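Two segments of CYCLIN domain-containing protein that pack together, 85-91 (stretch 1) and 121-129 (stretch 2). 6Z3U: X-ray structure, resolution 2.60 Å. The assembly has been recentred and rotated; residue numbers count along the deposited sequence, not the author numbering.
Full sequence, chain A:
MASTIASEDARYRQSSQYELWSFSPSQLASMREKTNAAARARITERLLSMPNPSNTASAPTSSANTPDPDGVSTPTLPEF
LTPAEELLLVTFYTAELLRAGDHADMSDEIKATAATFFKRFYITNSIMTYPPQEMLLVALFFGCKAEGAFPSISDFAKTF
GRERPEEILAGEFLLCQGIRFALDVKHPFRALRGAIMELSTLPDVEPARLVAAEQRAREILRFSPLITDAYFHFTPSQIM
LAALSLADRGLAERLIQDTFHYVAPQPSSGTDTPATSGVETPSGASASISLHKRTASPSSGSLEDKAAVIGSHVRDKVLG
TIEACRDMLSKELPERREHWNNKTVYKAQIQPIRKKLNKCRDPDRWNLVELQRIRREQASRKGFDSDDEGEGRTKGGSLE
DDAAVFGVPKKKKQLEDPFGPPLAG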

ATOM      1  N   GLU A  85       2.075  32.460  -7.940  1.00 58.52           N
ATOM      2  CA  GLU A  85       3.516  32.333  -7.756  1.00 57.61           C
ATOM      3  C   GLU A  85       3.854  31.184  -6.818  1.00 58.82           C
ATOM      4  O   GLU A  85       4.898  30.542  -6.973  1.00 60.74           O
ATOM      5  CB  GLU A  85       4.099  33.635  -7.209  1.00 71.59           C
ATOM      6  CG  GLU A  85       3.977  34.820  -8.152  1.00 75.05           C
ATOM      7  CD  GLU A  85       4.540  36.100  -7.563  1.00 77.18           C
ATOM      8  OE1 GLU A  85       4.945  36.986  -8.346  1.00 79.39           O
ATOM      9  OE2 GLU A  85       4.578  36.220  -6.318  1.00 76.54           O
ATOM     10  N   GLU A  86       2.985  30.913  -5.845  1.00 60.32           N
ATOM     11  CA  GLU A  86       3.175  29.759  -4.976  1.00 60.41           C
ATOM     12  C   GLU A  86       3.059  28.472  -5.779  1.00 50.57           C
ATOM     13  O   GLU A  86       3.902  27.575  -5.663  1.00 57.57           O
ATOM     14  CB  GLU A  86       2.149  29.799  -3.842  1.00 63.40           C
ATOM     15  CG  GLU A  86       2.678  29.360  -2.485  1.00 55.01           C
ATOM     16  CD  GLU A  86       1.665  29.564  -1.373  1.00 50.12           C
ATOM     17  OE1 GLU A  86       1.466  30.723  -0.957  1.00 58.96           O
ATOM     18  OE2 GLU A  86       1.076  28.567  -0.908  1.00 48.79           O
ATOM     19  N   LEU A  87       2.017  28.371  -6.610  1.00 56.81           N
ATOM     20  CA  LEU A  87       1.827  27.192  -7.448  1.00 59.02           C
ATOM     21  C   LEU A  87       2.925  27.059  -8.494  1.00 50.70           C
ATOM     22  O   LEU A  87       3.234  25.945  -8.929  1.00 49.50           O
ATOM     23  CB  LEU A  87       0.459  27.259  -8.128  1.00 54.11           C
ATOM     24  CG  LEU A  87       0.024  26.076  -8.992  1.00 51.35           C
ATOM     25  CD1 LEU A  87       0.129  24.775  -8.223  1.00 49.01           C
ATOM     26  CD2 LEU A  87      -1.398  26.297  -9.486  1.00 60.40           C
ATOM     27  N   LEU A  88       3.511  28.181  -8.919  1.00 52.38           N
ATOM     28  CA  LEU A  88       4.568  28.128  -9.925  1.00 57.25           C
ATOM     29  C   LEU A  88       5.819  27.456  -9.373  1.00 54.30           C
ATOM     30  O   LEU A  88       6.464  26.665 -10.071  1.00 60.51           O
ATOM     31  CB  LEU A  88       4.884  29.539 -10.424  1.00 55.31           C
ATOM     32  CG  LEU A  88       5.403  29.676 -11.858  1.00 56.87           C
ATOM     33  CD1 LEU A  88       5.465  31.142 -12.265  1.00 59.51           C
ATOM     34  CD2 LEU A  88       6.766  29.032 -12.017  1.00 57.07           C
ATOM     35  N   LEU A  89       6.180  27.754  -8.124  1.00 52.79           N
ATOM     36  CA  LEU A  89       7.357  27.122  -7.538  1.00 49.92           C
ATOM     37  C   LEU A  89       7.121  25.636  -7.301  1.00 51.85           C
ATOM     38  O   LEU A  89       8.043  24.826  -7.442  1.00 55.89           O
ATOM     39  CB  LEU A  89       7.738  27.818  -6.233  1.00 58.02           C
ATOM     40  CG  LEU A  89       8.341  29.221  -6.344  1.00 60.02           C
ATOM     41  CD1 LEU A  89       8.760  29.727  -4.970  1.00 60.17           C
ATOM     42  CD2 LEU A  89       9.524  29.238  -7.299  1.00 54.38           C
ATOM     43  N   VAL A  90       5.894  25.259  -6.937  1.00 53.98           N
ATOM     44  CA  VAL A  90       5.583  23.842  -6.770  1.00 48.19           C
ATOM     45  C   VAL A  90       5.796  23.100  -8.083  1.00 58.12           C
ATOM     46  O   VAL A  90       6.358  21.999  -8.109  1.00 60.60           O
ATOM     47  CB  VAL A  90       4.147  23.664  -6.248  1.00 44.07           C
ATOM     48  CG1 VAL A  90       3.747  22.194  -6.279  1.00 42.56           C
ATOM     49  CG2 VAL A  90       4.026  24.220  -4.846  1.00 55.57           C
ATOM     50  N   THR A  91       5.358  23.696  -9.194  1.00 51.90           N
ATOM     51  CA  THR A  91       5.546  23.060 -10.492  1.00 46.75           C
ATOM     52  C   THR A  91       7.024  22.978 -10.850  1.00 46.72           C
ATOM     53  O   THR A  91       7.484  21.962 -11.383  1.00 47.39           O
ATOM     54  CB  THR A  91       4.776  23.832 -11.564  1.00 48.99           C
ATOM     55  OG1 THR A  91       3.416  24.002 -11.143  1.00 51.04           O
ATOM     56  CG2 THR A  91       4.796  23.087 -12.888  1.00 52.28           C
ATOM     57  N   PHE A 121       1.472  17.670  -0.363  1.00 45.76           N
ATOM     58  CA  PHE A 121       1.969  18.365   0.819  1.00 40.25           C
ATOM     59  C   PHE A 121       1.707  19.862   0.723  1.00 45.19           C
ATOM     60  O   PHE A 121       1.301  20.493   1.706  1.00 47.96           O
ATOM     61  CB  PHE A 121       3.465  18.096   0.990  1.00 49.53           C
ATOM     62  CG  PHE A 121       4.083  18.810   2.161  1.00 51.36           C
ATOM     63  CD1 PHE A 121       4.005  18.275   3.437  1.00 49.22           C
ATOM     64  CD2 PHE A 121       4.743  20.016   1.986  1.00 48.55           C
ATOM     65  CE1 PHE A 121       4.574  18.930   4.515  1.00 45.29           C
ATOM     66  CE2 PHE A 121       5.311  20.675   3.061  1.00 49.03           C
ATOM     67  CZ  PHE A 121       5.227  20.132   4.326  1.00 46.34           C
ATOM     68  N   TYR A 122       1.917  20.442  -0.458  1.00 48.55           N
ATOM     69  CA  TYR A 122       1.864  21.884  -0.648  1.00 50.42           C
ATOM     70  C   TYR A 122       0.494  22.376  -1.103  1.00 49.07           C
ATOM     71  O   TYR A 122       0.392  23.492  -1.626  1.00 42.90           O
ATOM     72  CB  TYR A 122       2.949  22.312  -1.638  1.00 43.79           C
ATOM     73  CG  TYR A 122       4.308  22.440  -0.986  1.00 45.86           C
ATOM     74  CD1 TYR A 122       4.480  23.233   0.139  1.00 52.26           C
ATOM     75  CD2 TYR A 122       5.411  21.746  -1.472  1.00 45.64           C
ATOM     76  CE1 TYR A 122       5.704  23.351   0.750  1.00 53.48           C
ATOM     77  CE2 TYR A 122       6.648  21.859  -0.863  1.00 43.21           C
ATOM     78  CZ  TYR A 122       6.783  22.663   0.250  1.00 49.06           C
ATOM     79  OH  TYR A 122       7.997  22.795   0.878  1.00 58.61           O
ATOM     80  N   ILE A 123      -0.558  21.579  -0.931  1.00 55.73           N
ATOM     81  CA  ILE A 123      -1.911  22.052  -1.084  1.00 52.87           C
ATOM     82  C   ILE A 123      -2.563  22.205   0.276  1.00 50.01           C
ATOM     83  O   ILE A 123      -3.403  23.102   0.468  1.00 49.26           O
ATOM     84  CB  ILE A 123      -2.752  21.104  -1.991  1.00 46.62           C
ATOM     85  CG1 ILE A 123      -4.220  21.528  -1.989  1.00 45.57           C
ATOM     86  CG2 ILE A 123      -2.594  19.665  -1.549  1.00 43.99           C
ATOM     87  CD1 ILE A 123      -5.032  20.894  -3.084  1.00 47.55           C
ATOM     88  N   THR A 124      -2.158  21.387   1.241  1.00 50.86           N
ATOM     89  CA  THR A 124      -2.527  21.601   2.626  1.00 51.60           C
ATOM     90  C   THR A 124      -1.583  22.556   3.337  1.00 50.74           C
ATOM     91  O   THR A 124      -1.953  23.117   4.375  1.00 58.22           O
ATOM     92  CB  THR A 124      -2.556  20.281   3.406  1.00 50.54           C
ATOM     93  OG1 THR A 124      -1.280  19.636   3.316  1.00 50.97           O
ATOM     94  CG2 THR A 124      -3.626  19.347   2.859  1.00 49.66           C
ATOM     95  N   ASN A 125      -0.379  22.750   2.801  1.00 49.30           N
ATOM     96  CA  ASN A 125       0.620  23.630   3.383  1.00 51.98           C
ATOM     97  C   ASN A 125       1.099  24.602   2.317  1.00 54.99           C
ATOM     98  O   ASN A 125       1.077  24.296   1.121  1.00 51.67           O
ATOM     99  CB  ASN A 125       1.811  22.841   3.940  1.00 44.99           C
ATOM    100  CG  ASN A 125       1.412  21.897   5.051  1.00 56.57           C
ATOM    101  OD1 ASN A 125       0.690  22.274   5.973  1.00 71.39           O
ATOM    102  ND2 ASN A 125       1.871  20.657   4.963  1.00 51.26           N
ATOM    103  N   SER A 126       1.511  25.782   2.758  1.00 50.61           N
ATOM    104  CA  SER A 126       1.991  26.816   1.857  1.00 49.35           C
ATOM    105  C   SER A 126       3.501  26.738   1.707  1.00 45.59           C
ATOM    106  O   SER A 126       4.212  26.291   2.609  1.00 45.24           O
ATOM    107  CB  SER A 126       1.591  28.203   2.362  1.00 55.87           C
ATOM    108  OG  SER A 126       2.563  29.161   1.978  1.00 54.97           O
ATOM    109  N   ILE A 127       3.991  27.181   0.545  1.00 48.13           N
ATOM    110  CA  ILE A 127       5.426  27.220   0.291  1.00 47.76           C
ATOM    111  C   ILE A 127       6.133  28.197   1.219  1.00 53.72           C
ATOM    112  O   ILE A 127       7.337  28.060   1.464  1.00 49.83           O
ATOM    113  CB  ILE A 127       5.679  27.580  -1.187  1.00 48.95           C
ATOM    114  CG1 ILE A 127       5.333  26.397  -2.090  1.00 50.85           C
ATOM    115  CG2 ILE A 127       7.125  27.998  -1.403  1.00 58.23           C
ATOM    116  CD1 ILE A 127       6.393  25.315  -2.118  1.00 60.33           C
ATOM    117  N   MET A 128       5.418  29.200   1.731  1.00 59.00           N
ATOM    118  CA  MET A 128       6.000  30.162   2.656  1.00 47.97           C
ATOM    119  C   MET A 128       6.153  29.612   4.069  1.00 50.86           C
ATOM    120  O   MET A 128       6.729  30.300   4.919  1.00 53.75           O
ATOM    121  CB  MET A 128       5.141  31.428   2.697  1.00 50.22           C
ATOM    122  CG  MET A 128       5.048  32.148   1.372  1.00 51.77           C
ATOM    123  SD  MET A 128       4.044  33.639   1.461  1.00 56.01           S
ATOM    124  CE  MET A 128       2.405  32.989   1.162  1.00 60.64           C
ATOM    125  N   THR A 129       5.651  28.405   4.340  1.00 48.30           N
ATOM    126  CA  THR A 129       5.729  27.797   5.664  1.00 44.01           C
ATOM    127  C   THR A 129       6.875  26.799   5.787  1.00 47.50           C
ATOM    128  O   THR A 129       7.628  26.843   6.764  1.00 50.11           O
ATOM    129  CB  THR A 129       4.403  27.105   6.002  1.00 47.41           C
ATOM    130  OG1 THR A 129       3.311  27.958   5.637  1.00 61.04           O
ATOM    131  CG2 THR A 129       4.322  26.803   7.488  1.00 56.68           C
TER

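A helix meets the end of another helix and the turn that follows it, and the contact is small: about 296 Å² buried, counting both sides. Three residues of the first stretch do the work, Glu 86, Leu 89 and Val 90, spaced as one turn of helix requires if they are to share a side. Glu 85, Leu 88 and Thr 91 lie out of reach, and Leu 87, whose CA-to-CB bond points away, takes no part.

The main bump is Ile 127. Its CA-to-CB bond points toward the helix, and its side chain touches all three of the helix residues. On the Val 90 side, Ile 127 CG1 lies 3.7 Å from Val 90 CG2; on the Leu 89 side, Ile 127 CG2 lies 4.3 Å from Leu 89 CD1, a looser touch. The two branches therefore reach different neighbours in these closest approaches, while the root of the side chain rests against the stem of Glu 86, with Ile 127 CB 3.7 Å from Glu 86 CG. The hollow that receives this isoleucine is thus built from residues i, i+3 and i+4 of the helix, and its wall is partly aliphatic even where the residue is acidic.

Val 90 plays the smaller, reciprocal part. Its CA-to-CB bond runs sideways, yet one methyl, CG2, reaches across to two residues of the other stretch: besides Ile 127, it lies 3.9 Å from Tyr 122 CB. The same methyl approaches the Tyr 122 ring obliquely. A single methyl thus lies between Tyr 122 and Ile 127, touching both. CA of Val 90 and CA of Tyr 122 stand 7.4 Å apart, whereas CA of Glu 86 and CA of Ile 127 come to 6.3 Å.

Near that closer approach, the carboxylate of Glu 86 meets the loop. Asn 125 leaves helical phi/psi and Ser 126 stays extended, after which Ile 127 returns to helical values, so the chain bends beneath the acid. Ser 126 OG donates a weak hydrogen bond to Glu 86 OE2 at 3.3 Å. The same OG accepts from Met 128 N at 2.9 Å, so one hydroxyl helps hold the turn and also ties it to the helix; Thr 129 N to Ser 126 O, at 3.1 Å, adds a backbone bond to the turn. Glu 86 OE2 also lies 3.5 Å from Ile 127 N. The other oxygen, OE1, sits 3.2 Å from Met 128 CE, a snug packing contact made by a side chain that starts sideways and whose end comes nearer; OE1 finds its hydrogen bond elsewhere in the structure.

The rule to read here is economical: one branched residue set among three helix positions, one methyl returned to the other side, and a buried acid whose stem packs and whose carboxylate both packs and takes a weak hydrogen bond.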